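Side-chain contact in SWD1-like protein (Myceliophthora thermophila, PDB 6E29), which probably serves, through this WD-repeat beta-propeller domain, as a structural subunit of the nuclear COMPASS complex that methylates histone H3: residues T71-S76 and R80-A85. Residues are numbered along the deposited sequence; the frame is centred on the assembly and turned at random.
Sequences TSLSWS and RYLLSA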
loop_
_atom_site.group_PDB
_atom_site.type_symbol
_atom_site.label_atom_id
_atom_site.label_comp_id
_atom_site.label_asym_id
_atom_site.label_seq_id
_atom_site.Cartn_x
_atom_site.Cartn_y
_atom_site.Cartn_z
ATOM N N THR B 71 -10.016 2.132 2.312
ATOM C CA THR B 71 -9.080 1.471 1.422
ATOM C C THR B 71 -7.625 1.554 1.852
ATOM O O THR B 71 -6.836 0.716 1.408
ATOM C CB THR B 71 -9.182 2.064 0.011
ATOM O OG1 THR B 71 -9.077 3.487 0.121
ATOM C CG2 THR B 71 -10.559 1.714 -0.633
ATOM N N SER B 72 -7.233 2.517 2.696
ATOM C CA SER B 72 -5.856 2.538 3.179
ATOM C C SER B 72 -5.734 3.348 4.452
ATOM O O SER B 72 -6.605 4.165 4.796
ATOM C CB SER B 72 -4.860 3.084 2.137
ATOM O OG SER B 72 -4.987 4.498 1.991
ATOM N N LEU B 73 -4.663 3.032 5.178
ATOM C CA LEU B 73 -4.310 3.672 6.437
ATOM C C LEU B 73 -2.815 3.849 6.467
ATOM O O LEU B 73 -2.088 2.912 6.153
ATOM C CB LEU B 73 -4.684 2.802 7.658
ATOM C CG LEU B 73 -6.141 2.442 7.774
ATOM C CD1 LEU B 73 -6.282 1.163 8.664
ATOM C CD2 LEU B 73 -6.936 3.633 8.393
ATOM N N SER B 74 -2.371 5.022 6.907
ATOM C CA SER B 74 -0.965 5.384 6.904
ATOM C C SER B 74 -0.683 6.236 8.126
ATOM O O SER B 74 -1.322 7.279 8.310
ATOM C CB SER B 74 -0.648 6.167 5.611
ATOM O OG SER B 74 0.658 6.693 5.610
ATOM N N TRP B 75 0.275 5.810 8.933
ATOM C CA TRP B 75 0.572 6.466 10.196
ATOM C C TRP B 75 1.734 7.426 10.030
ATOM O O TRP B 75 2.647 7.168 9.254
ATOM C CB TRP B 75 0.966 5.465 11.265
ATOM C CG TRP B 75 -0.106 4.565 11.820
ATOM C CD1 TRP B 75 -0.575 3.366 11.267
ATOM C CD2 TRP B 75 -0.778 4.717 13.077
ATOM N NE1 TRP B 75 -1.499 2.799 12.122
ATOM C CE2 TRP B 75 -1.644 3.606 13.232
ATOM C CE3 TRP B 75 -0.756 5.705 14.079
ATOM C CZ2 TRP B 75 -2.476 3.451 14.351
ATOM C CZ3 TRP B 75 -1.573 5.534 15.211
ATOM C CH2 TRP B 75 -2.427 4.426 15.330
ATOM N N SER B 76 1.718 8.497 10.815
ATOM C CA SER B 76 2.840 9.428 10.829
ATOM C C SER B 76 4.010 8.792 11.577
ATOM O O SER B 76 3.834 7.846 12.347
ATOM C CB SER B 76 2.455 10.754 11.501
ATOM O OG SER B 76 2.215 10.577 12.899
ATOM N N ARG B 80 1.265 10.226 16.019
ATOM C CA ARG B 80 0.217 11.148 16.427
ATOM C C ARG B 80 -0.878 11.306 15.375
ATOM O O ARG B 80 -2.036 11.584 15.739
ATOM C CB ARG B 80 0.810 12.494 16.779
ATOM C CG ARG B 80 -0.228 13.421 17.217
ATOM C CD ARG B 80 0.363 14.761 17.564
ATOM N NE ARG B 80 -0.677 15.699 17.915
ATOM C CZ ARG B 80 -0.427 16.934 18.344
ATOM N NH1 ARG B 80 0.836 17.345 18.444
ATOM N NH2 ARG B 80 -1.432 17.748 18.662
ATOM N N TYR B 81 -0.562 11.075 14.094
ATOM C CA TYR B 81 -1.457 11.346 12.980
ATOM C C TYR B 81 -1.690 10.083 12.156
ATOM O O TYR B 81 -0.828 9.217 12.074
ATOM C CB TYR B 81 -0.882 12.456 12.053
ATOM C CG TYR B 81 -0.637 13.760 12.828
ATOM C CD1 TYR B 81 -1.679 14.623 13.080
ATOM C CD2 TYR B 81 0.640 14.100 13.282
ATOM C CE1 TYR B 81 -1.471 15.821 13.792
ATOM C CE2 TYR B 81 0.867 15.304 14.004
ATOM C CZ TYR B 81 -0.194 16.149 14.238
ATOM O OH TYR B 81 -0.007 17.317 14.935
ATOM N N LEU B 82 -2.895 9.962 11.608
ATOM C CA LEU B 82 -3.274 8.789 10.824
ATOM C C LEU B 82 -4.033 9.265 9.608
ATOM O O LEU B 82 -5.024 9.988 9.730
ATOM C CB LEU B 82 -4.136 7.812 11.642
ATOM C CG LEU B 82 -4.691 6.559 10.927
ATOM C CD1 LEU B 82 -3.562 5.695 10.490
ATOM C CD2 LEU B 82 -5.620 5.821 11.893
ATOM N N LEU B 83 -3.576 8.850 8.435
ATOM C CA LEU B 83 -4.198 9.236 7.189
ATOM C C LEU B 83 -5.049 8.066 6.697
ATOM O O LEU B 83 -4.549 6.951 6.549
ATOM C CB LEU B 83 -3.111 9.584 6.184
ATOM C CG LEU B 83 -3.597 10.194 4.891
ATOM C CD1 LEU B 83 -3.906 11.657 5.104
ATOM C CD2 LEU B 83 -2.485 9.997 3.827
ATOM N N SER B 84 -6.331 8.303 6.502
ATOM C CA SER B 84 -7.242 7.264 6.029
ATOM C C SER B 84 -7.861 7.652 4.689
ATOM O O SER B 84 -8.131 8.828 4.422
ATOM C CB SER B 84 -8.359 6.991 7.068
ATOM O OG SER B 84 -9.058 8.211 7.425
ATOM N N ALA B 85 -8.131 6.658 3.858
ATOM C CA ALA B 85 -8.710 6.918 2.552
ATOM C C ALA B 85 -9.866 5.958 2.329
ATOM O O ALA B 85 -9.872 4.874 2.904
ATOM C CB ALA B 85 -7.659 6.729 1.451
HETATM O O HOH W 1 -4.301 6.356 3.862
#
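S74 and L83 sit at the middle of an antiparallel hairpin, the two innermost strands of one four-stranded blade in this seven-bladed WD40 propeller. As a hydrogen-bonded pair they bind twice: L83 N meets S74 O at 2.8 Å, almost straight at 176°, and S74 N returns to L83 O. At the end of the pair away from the turn, T71 and S72 both face A85 in a classic beta bulge, with T71 N on A85 O and A85 N on S72 O; the small side chain of A85 lets its CB lie 3.5 Å from S72 OG.

On the face bearing L73, W75, L82 and S84, the apolar side chains pack against strands 39-44 and 48-53 of the preceding blade, while S84 OG bonds to H66 NE2 and W94 NE1, as in the His-Ser-Trp network of WD40 repeats. L82 has CG anti to its backbone N (chi1 176°), which carries CD1 over the five-membered ring of W75, 3.7 Å from its centroid and only 2° off the ring normal: a CH-pi contact. The flat indole gives this methyl a broad seat, while its NE1 binds R32 O in the neighbouring blade. With an alanine in place of W75, L82 CD1 would probably lose the ring face beneath it, and R32 O the NE1 donor.

At S72, S74 and S76 a short hydroxyl suits the place because it reaches backbone. S74 OG binds L116 N and S72 OG binds A114 N, both on the next blade; S72 OG also donates to a water that in turn donates a hydrogen bond to L83 O. Near the turn S76 N holds Y81 O, and S76 OG accepts Y81 N at 3.1 Å.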